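Ice-binding protein isoform1a (Antarctomyces psychrotrophicus, PDB 7BWX) probably binds to the prism planes of ice crystals through a right-handed beta-solenoid, acting as an antifreeze protein of an Antarctic fungus. Local coordinates at residues L169-V173 with I187-L191; S106-D111 with T132-Y137; G77-A82 with W126-L130. The protein carries 1 engineered substitution. One frame throughout, in Å; residues are numbered along the deposited sequence.

Contact 1: L169-V173 with I187-L191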
loop_
_atom_site.group_PDB
_atom_site.type_symbol
_atom_site.label_atom_id
_atom_site.label_comp_id
_atom_site.label_asym_id
_atom_site.label_seq_id
_atom_site.Cartn_x
_atom_site.Cartn_y
_atom_site.Cartn_z
ATOM N N LEU A 169 6.567 5.935 -0.386
ATOM C CA LEU A 169 6.165 4.705 -1.097
ATOM C C LEU A 169 5.274 5.083 -2.267
ATOM O O LEU A 169 4.500 6.085 -2.189
ATOM C CB LEU A 169 5.478 3.750 -0.124
ATOM C CG LEU A 169 4.982 2.430 -0.707
ATOM C CD1 LEU A 169 5.109 1.303 0.296
ATOM C CD2 LEU A 169 3.515 2.553 -1.132
ATOM N N GLU A 170 5.454 4.336 -3.337
ATOM C CA GLU A 170 4.594 4.358 -4.513
ATOM C C GLU A 170 3.909 2.988 -4.523
ATOM O O GLU A 170 4.604 1.957 -4.401
ATOM C CB GLU A 170 5.406 4.614 -5.790
ATOM C CG GLU A 170 6.169 5.957 -5.782
ATOM C CD GLU A 170 5.369 7.157 -6.242
ATOM O OE1 GLU A 170 4.330 6.941 -6.910
ATOM O OE2 GLU A 170 5.765 8.311 -5.961
ATOM N N GLY A 171 2.601 2.999 -4.692
ATOM C CA GLY A 171 1.854 1.774 -4.957
ATOM C C GLY A 171 0.743 1.485 -3.951
ATOM O O GLY A 171 0.554 2.251 -3.006
ATOM N N ASN A 172 0.017 0.401 -4.229
ATOM C CA ASN A 172 -1.146 -0.078 -3.430
ATOM C C ASN A 172 -0.638 -1.112 -2.428
ATOM O O ASN A 172 -0.125 -2.150 -2.836
ATOM C CB ASN A 172 -2.216 -0.604 -4.381
ATOM C CG ASN A 172 -2.689 0.449 -5.358
ATOM O OD1 ASN A 172 -3.180 1.502 -4.945
ATOM N ND2 ASN A 172 -2.564 0.165 -6.646
ATOM N N VAL A 173 -0.688 -0.759 -1.158
ATOM C CA VAL A 173 -0.291 -1.620 -0.049
ATOM C C VAL A 173 -1.559 -2.365 0.349
ATOM O O VAL A 173 -2.461 -1.729 0.874
ATOM C CB VAL A 173 0.306 -0.838 1.119
ATOM C CG1 VAL A 173 0.715 -1.791 2.230
ATOM C CG2 VAL A 173 1.494 0.043 0.691
ATOM N N ILE A 187 2.857 8.527 0.823
ATOM C CA ILE A 187 2.418 7.440 -0.076
ATOM C C ILE A 187 1.676 8.074 -1.251
ATOM O O ILE A 187 0.726 8.842 -1.049
ATOM C CB ILE A 187 1.542 6.403 0.691
ATOM C CG1 ILE A 187 2.295 5.738 1.832
ATOM C CG2 ILE A 187 1.012 5.350 -0.273
ATOM C CD1 ILE A 187 2.101 6.400 3.181
ATOM N N ASN A 188 2.108 7.732 -2.445
ATOM C CA ASN A 188 1.354 7.871 -3.700
ATOM C C ASN A 188 0.837 6.494 -4.014
ATOM O O ASN A 188 1.603 5.644 -4.536
ATOM C CB ASN A 188 2.210 8.422 -4.855
ATOM C CG ASN A 188 2.464 9.919 -4.702
ATOM O OD1 ASN A 188 1.661 10.659 -4.091
ATOM N ND2 ASN A 188 3.591 10.375 -5.231
ATOM N N GLY A 189 -0.418 6.269 -3.623
ATOM C CA GLY A 189 -1.036 4.931 -3.671
ATOM C C GLY A 189 -2.109 4.839 -2.625
ATOM O O GLY A 189 -2.899 5.811 -2.482
ATOM N N ALA A 190 -2.128 3.754 -1.876
ATOM C CA ALA A 190 -3.256 3.445 -0.973
ATOM C C ALA A 190 -2.807 2.490 0.115
ATOM O O ALA A 190 -1.868 1.731 -0.131
ATOM C CB ALA A 190 -4.382 2.882 -1.786
ATOM N N LEU A 191 -3.444 2.580 1.282
ATOM C CA LEU A 191 -3.201 1.701 2.434
ATOM C C LEU A 191 -4.467 0.872 2.686
ATOM O O LEU A 191 -5.440 1.443 3.212
ATOM C CB LEU A 191 -2.812 2.541 3.655
ATOM C CG LEU A 191 -1.633 3.485 3.430
ATOM C CD1 LEU A 191 -1.352 4.266 4.675
ATOM C CD2 LEU A 191 -0.385 2.773 2.955
#
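Gly171 N gives its hydrogen to Asn188 O at 2.8 Å, and Val173 N does the same to Ala190 O at 2.9 Å. In return, Asn188 N meets Leu169 O at 2.9 Å. A fourth backbone bond, from Ala190 N to Gly171 O, is longer at 3.3 Å, and its donor stands above the carbonyl plane, not on a lone pair. The polar side chains Glu170 and Asn188 lie alongside each other, pointing the same way, and Asn188 ND2 donates to Glu170 OE2 at 3.1 Å. The donor meets the syn side of that oxygen but stands 34° out of the carboxylate plane, and the two flat groups are turned 62° apart. A bend at chi2 (-85°) folds the carboxylate of Glu170 back against Asn188 CB, and the same OE2 also takes a hydrogen bond from His168 NE2. Replacing Glu170 with an alanine would probably leave both the Asn188 amide and the His168 ring nitrogen without their carboxylate mate and free that amide to turn. This is the in-register, parallel stacking of successive coils in a right-handed beta-helix, here at a corner where the chain passes from one face to the next. Glycine recurs at the corner: a beta carbon on Gly189 would run into Gly171 O, and Gly171 itself has a positive phi. On the side of Asn172, OD1 lies 3.7 Å from Ala190 CB. The opposite side holds the aliphatic groups, with Leu169 CD2 3.9 Å from Ile187 CG2 as their side chains slant across each other. Further along, Val173 and Leu191 run side by side, CG2 to CD2 at 4.0 Å, with Trp155 against Leu169 and Val173 and Val204 against Ile187 and Leu191.

Contact 2: S106-D111 with T132-Y137. With SO4 (sulfate ion), chain H.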
loop_
_atom_site.group_PDB
_atom_site.type_symbol
_atom_site.label_atom_id
_atom_site.label_comp_id
_atom_site.label_asym_id
_atom_site.label_seq_id
_atom_site.Cartn_x
_atom_site.Cartn_y
_atom_site.Cartn_z
ATOM N N SER A 106 10.322 -14.471 3.075
ATOM C CA SER A 106 10.484 -14.080 4.484
ATOM C C SER A 106 10.392 -12.547 4.626
ATOM O O SER A 106 10.089 -11.892 3.628
ATOM C CB SER A 106 11.769 -14.721 4.978
ATOM O OG SER A 106 12.881 -14.144 4.320
ATOM N N ALA A 107 10.646 -12.043 5.812
ATOM C CA ALA A 107 10.564 -10.624 6.179
ATOM C C ALA A 107 11.477 -9.820 5.251
ATOM O O ALA A 107 12.624 -10.268 4.980
ATOM C CB ALA A 107 10.926 -10.447 7.619
ATOM N N VAL A 108 10.955 -8.736 4.678
ATOM C CA VAL A 108 11.750 -7.864 3.777
ATOM C C VAL A 108 11.789 -6.458 4.349
ATOM O O VAL A 108 10.814 -6.008 4.999
ATOM C CB VAL A 108 11.244 -7.857 2.329
ATOM C CG1 VAL A 108 11.172 -9.255 1.749
ATOM C CG2 VAL A 108 9.904 -7.179 2.208
ATOM N N GLY A 109 12.905 -5.797 4.081
ATOM C CA GLY A 109 13.190 -4.411 4.450
ATOM C C GLY A 109 13.537 -3.619 3.224
ATOM O O GLY A 109 14.067 -4.193 2.264
ATOM N N LEU A 110 13.256 -2.321 3.265
ATOM C CA LEU A 110 13.652 -1.364 2.213
ATOM C C LEU A 110 14.383 -0.227 2.906
ATOM O O LEU A 110 13.766 0.604 3.568
ATOM C CB LEU A 110 12.436 -0.908 1.421
ATOM C CG LEU A 110 12.593 0.319 0.513
ATOM C CD1 LEU A 110 13.860 0.273 -0.294
ATOM C CD2 LEU A 110 11.370 0.367 -0.396
ATOM N N ASP A 111 15.703 -0.256 2.777
ATOM C CA ASP A 111 16.615 0.799 3.244
ATOM C C ASP A 111 17.252 1.377 1.983
ATOM O O ASP A 111 17.775 0.594 1.188
ATOM C CB ASP A 111 17.618 0.180 4.209
ATOM C CG ASP A 111 18.462 1.193 4.939
ATOM O OD1 ASP A 111 18.052 2.373 5.035
ATOM O OD2 ASP A 111 19.473 0.769 5.476
ATOM N N THR A 132 5.601 -12.434 4.651
ATOM C CA THR A 132 5.358 -11.974 6.035
ATOM C C THR A 132 5.346 -10.437 6.075
ATOM O O THR A 132 4.426 -9.850 5.482
ATOM C CB THR A 132 6.310 -12.604 7.053
ATOM O OG1 THR A 132 7.658 -12.209 6.797
ATOM C CG2 THR A 132 6.180 -14.120 7.085
ATOM N N THR A 133 6.301 -9.820 6.778
ATOM C CA THR A 133 6.328 -8.376 7.058
ATOM C C THR A 133 7.012 -7.586 5.932
ATOM O O THR A 133 7.881 -8.132 5.164
ATOM C CB THR A 133 6.994 -8.107 8.408
ATOM O OG1 THR A 133 8.259 -8.752 8.336
ATOM C CG2 THR A 133 6.193 -8.611 9.583
ATOM N N LEU A 134 6.613 -6.323 5.826
ATOM C CA LEU A 134 7.325 -5.287 5.055
ATOM C C LEU A 134 7.669 -4.206 6.055
ATOM O O LEU A 134 6.765 -3.675 6.708
ATOM C CB LEU A 134 6.452 -4.745 3.914
ATOM C CG LEU A 134 7.007 -3.474 3.244
ATOM C CD1 LEU A 134 8.285 -3.756 2.492
ATOM C CD2 LEU A 134 5.983 -2.890 2.302
ATOM N N VAL A 135 8.941 -3.884 6.167
ATOM C CA VAL A 135 9.408 -2.706 6.939
ATOM C C VAL A 135 10.217 -1.815 5.998
ATOM O O VAL A 135 11.213 -2.306 5.405
ATOM C CB VAL A 135 10.247 -3.133 8.138
ATOM C CG1 VAL A 135 10.824 -1.906 8.842
ATOM C CG2 VAL A 135 9.447 -3.993 9.109
ATOM N N THR A 136 9.816 -0.573 5.848
ATOM C CA THR A 136 10.607 0.447 5.123
ATOM C C THR A 136 11.305 1.283 6.178
ATOM O O THR A 136 10.723 1.553 7.265
ATOM C CB THR A 136 9.741 1.186 4.110
ATOM O OG1 THR A 136 8.885 2.124 4.780
ATOM C CG2 THR A 136 8.959 0.226 3.244
ATOM N N TYR A 137 12.555 1.670 5.893
ATOM C CA TYR A 137 13.390 2.416 6.867
ATOM C C TYR A 137 13.181 3.918 6.666
ATOM O O TYR A 137 12.605 4.348 5.664
ATOM C CB TYR A 137 14.831 1.885 6.805
ATOM C CG TYR A 137 14.876 0.491 7.389
ATOM C CD1 TYR A 137 14.698 0.305 8.762
ATOM C CD2 TYR A 137 14.837 -0.631 6.582
ATOM C CE1 TYR A 137 14.636 -0.960 9.332
ATOM C CE2 TYR A 137 14.850 -1.900 7.128
ATOM C CZ TYR A 137 14.722 -2.070 8.504
ATOM O OH TYR A 137 14.644 -3.318 9.063
HETATM S S SO4 H . 10.010 -14.021 9.023
HETATM O O1 SO4 H . 8.872 -13.088 9.055
HETATM O O2 SO4 H . 10.960 -13.637 10.038
HETATM O O3 SO4 H . 9.513 -15.364 9.271
HETATM O O4 SO4 H . 10.712 -14.009 7.732
HETATM O O HOH W 1 7.580 -10.614 3.660
HETATM O O HOH W 2 10.025 -6.993 7.457
#
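Thr132 and Ala107 hold a sulfate ion between them, probably taken from the crystallisation liquor: Thr132 OG1 donates to sulfate O1 and Ala107 N to sulfate O4, each at 2.7 Å. Thr132 OG1 sits between its own N and carbonyl carbon (chi1 64°), which turns the hydroxyl to the anion. Behind them a water accepts from Thr132 N and donates to Ser106 O and Thr133 O. Thr133 O also receives Val108 N at 3.2 Å in an almost straight bond, while Thr133 OG1 shares a second water with Val108 O. Leu134 turns inward and crosses Val108 at a slant, CD1 to CG2 at 3.8 Å, with Leu92 touching both. With Val135 the pairing is plainly that of parallel strands in neighbouring coils of the beta-solenoid: Val135 N donates to Val108 O, and Val135 O takes Leu110 N at 3.0 Å. Strand 108-110 is an edge strand of this face within the chain. Thr136, on the inner side with Leu134, lays CG2 near Leu110 CB and has its hydroxyl bonded to Gly164 N. Finally Tyr137 N donates to Leu110 O at 2.8 Å. Its ring comes back beside Gly109, CE2 4.0 Å from CA, and Val135 CG1 packs on one face near the rim; a beta carbon on Gly109 would collide with this ring.

Contact 3: G77-A82 with W126-L130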
loop_
_atom_site.group_PDB
_atom_site.type_symbol
_atom_site.label_atom_id
_atom_site.label_comp_id
_atom_site.label_asym_id
_atom_site.label_seq_id
_atom_site.Cartn_x
_atom_site.Cartn_y
_atom_site.Cartn_z
ATOM N N GLY A 77 -3.660 -11.618 -5.621
ATOM C CA GLY A 77 -2.251 -11.198 -5.574
ATOM C C GLY A 77 -1.384 -12.324 -5.070
ATOM O O GLY A 77 -0.317 -12.559 -5.679
ATOM N N GLN A 78 -1.811 -13.015 -4.005
ATOM C CA GLN A 78 -1.060 -14.142 -3.448
ATOM C C GLN A 78 -1.101 -15.336 -4.407
ATOM O O GLN A 78 -0.128 -16.137 -4.382
ATOM C CB GLN A 78 -1.552 -14.515 -2.048
ATOM C CG GLN A 78 -1.139 -13.469 -1.013
ATOM C CD GLN A 78 -1.133 -14.033 0.386
ATOM O OE1 GLN A 78 -2.001 -14.849 0.732
ATOM N NE2 GLN A 78 -0.184 -13.584 1.218
ATOM N N ALA A 79 -2.181 -15.507 -5.156
ATOM C CA ALA A 79 -2.365 -16.694 -6.016
ATOM C C ALA A 79 -1.545 -16.569 -7.304
ATOM O O ALA A 79 -1.353 -17.553 -7.981
ATOM C CB ALA A 79 -3.806 -16.879 -6.325
ATOM N N LEU A 80 -1.124 -15.379 -7.689
ATOM C CA LEU A 80 -0.351 -15.216 -8.941
ATOM C C LEU A 80 0.884 -16.122 -8.925
ATOM O O LEU A 80 1.595 -16.228 -7.883
ATOM C CB LEU A 80 0.068 -13.756 -9.127
ATOM C CG LEU A 80 -1.028 -12.774 -9.532
ATOM C CD1 LEU A 80 -0.478 -11.355 -9.462
ATOM C CD2 LEU A 80 -1.582 -13.057 -10.933
ATOM N N ILE A 81 1.218 -16.661 -10.092
ATOM C CA ILE A 81 2.511 -17.379 -10.282
ATOM C C ILE A 81 3.625 -16.328 -10.382
ATOM O O ILE A 81 3.504 -15.452 -11.197
ATOM C CB ILE A 81 2.475 -18.300 -11.528
ATOM C CG1 ILE A 81 1.254 -19.231 -11.546
ATOM C CG2 ILE A 81 3.754 -19.111 -11.608
ATOM C CD1 ILE A 81 1.200 -20.157 -10.339
ATOM N N ALA A 82 4.689 -16.481 -9.607
ATOM C CA ALA A 82 5.838 -15.557 -9.561
ATOM C C ALA A 82 6.573 -15.646 -10.903
ATOM O O ALA A 82 6.540 -16.721 -11.524
ATOM C CB ALA A 82 6.720 -15.860 -8.383
ATOM N N TRP A 126 3.766 -4.432 -11.337
ATOM C CA TRP A 126 4.579 -5.026 -10.265
ATOM C C TRP A 126 3.643 -5.590 -9.189
ATOM O O TRP A 126 2.778 -4.852 -8.658
ATOM C CB TRP A 126 5.548 -4.050 -9.629
ATOM C CG TRP A 126 6.618 -3.534 -10.531
ATOM C CD1 TRP A 126 7.928 -3.918 -10.599
ATOM C CD2 TRP A 126 6.438 -2.516 -11.515
ATOM N NE1 TRP A 126 8.571 -3.191 -11.564
ATOM C CE2 TRP A 126 7.686 -2.306 -12.124
ATOM C CE3 TRP A 126 5.352 -1.763 -11.915
ATOM C CZ2 TRP A 126 7.847 -1.380 -13.155
ATOM C CZ3 TRP A 126 5.513 -0.829 -12.909
ATOM C CH2 TRP A 126 6.743 -0.649 -13.525
ATOM N N VAL A 127 3.852 -6.846 -8.846
ATOM C CA VAL A 127 3.188 -7.477 -7.675
ATOM C C VAL A 127 4.306 -8.032 -6.812
ATOM O O VAL A 127 5.010 -8.957 -7.259
ATOM C CB VAL A 127 2.167 -8.557 -8.062
ATOM C CG1 VAL A 127 1.526 -9.101 -6.804
ATOM C CG2 VAL A 127 1.146 -8.074 -9.039
ATOM N N PHE A 128 4.492 -7.446 -5.637
ATOM C CA PHE A 128 5.415 -7.940 -4.625
ATOM C C PHE A 128 4.638 -8.856 -3.700
ATOM O O PHE A 128 3.836 -8.363 -2.909
ATOM C CB PHE A 128 6.113 -6.773 -3.955
ATOM C CG PHE A 128 7.044 -6.051 -4.901
ATOM C CD1 PHE A 128 8.361 -6.458 -5.049
ATOM C CD2 PHE A 128 6.605 -4.954 -5.615
ATOM C CE1 PHE A 128 9.212 -5.812 -5.944
ATOM C CE2 PHE A 128 7.452 -4.273 -6.477
ATOM C CZ PHE A 128 8.758 -4.713 -6.645
ATOM N N GLN A 129 4.990 -10.139 -3.743
ATOM C CA GLN A 129 4.385 -11.195 -2.895
ATOM C C GLN A 129 5.298 -11.347 -1.695
ATOM O O GLN A 129 6.322 -12.101 -1.800
ATOM C CB GLN A 129 4.198 -12.503 -3.671
ATOM C CG GLN A 129 3.358 -12.354 -4.921
ATOM C CD GLN A 129 3.248 -13.673 -5.645
ATOM O OE1 GLN A 129 4.265 -14.341 -5.865
ATOM N NE2 GLN A 129 2.038 -14.038 -6.043
ATOM N N LEU A 130 5.015 -10.604 -0.630
ATOM C CA LEU A 130 5.834 -10.597 0.598
ATOM C C LEU A 130 5.175 -11.542 1.604
ATOM O O LEU A 130 4.090 -11.254 2.087
ATOM C CB LEU A 130 5.973 -9.162 1.104
ATOM C CG LEU A 130 6.390 -8.136 0.047
ATOM C CD1 LEU A 130 6.574 -6.751 0.640
ATOM C CD2 LEU A 130 7.667 -8.549 -0.676
HETATM O O HOH W 3 1.979 -12.060 0.169
HETATM O O HOH W 4 4.067 -16.972 -5.523
#
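Two hydrogen bonds from one amide group carry the polar part of this contact: Gln129 NE2 donates to Gly77 O at 2.8 Å and to Leu80 O at 2.9 Å. Both are close to straight, and both acceptors lie in or near the plane of the Gln129 amide, 1° and 10° out of it. The amide nitrogen lies in the plane of the Gly77 carbonyl but is tilted from that of Leu80. Beyond CG the Gln129 chain runs out extended (chi2 179°), which carries its amide from the strand to the end of helix 61-79, where Leu80 is the first residue to leave helical geometry.

Water takes part as well. One molecule bridges Gln78 NE2, at 2.8 Å, and Leu130 O, at 3.0 Å; a second lies 2.7 Å from Gln129 OE1, and its link to Leu80 O is weak.

Apolar packing completes the join. Leu80 and Val127 cross at about a right angle, and Leu80 CD1 meets the branched end of Val127, 3.7 Å from CG2. Val127 also leans on Ile156 of the adjoining strand 153-157, and Gln129 on Val101 and Lys103 of strand 100-104, also paired with 126-130. The contact thus seats the C-terminal end of the helix, which flanks the solenoid in this family, on the outer side of one beta face.

With both NE2 hydrogens committed in nearly the same plane, the Gln129 amide is fixed in rotation, and the carbonyls of Gly77, in the last turn, and Leu80, just beyond the helix, are given a side-chain donor where the helical pattern stops.

Overall arrangement
Followed from the N terminus, the chain finishes helix 61-79 and opens contact 3 at 77-82, then opens contact 2 at 106-111. Strand 126-130 closes contact 3, and 132-137, following at once, closes contact 2, so the two loops cross. They also touch in space, Val108 CG2 lying 3.7 Å from Leu130 CD1 in the interior. Contact 1 comes later, in series with both, and closes one short coil between 169-173 and 187-191. Contact 3 ties the helix to the solenoid, contact 2 joins neighbouring strands on another face, and contact 1 stacks two coils at a corner near the chain's centre, its own centre about 15 Å from that of contact 2.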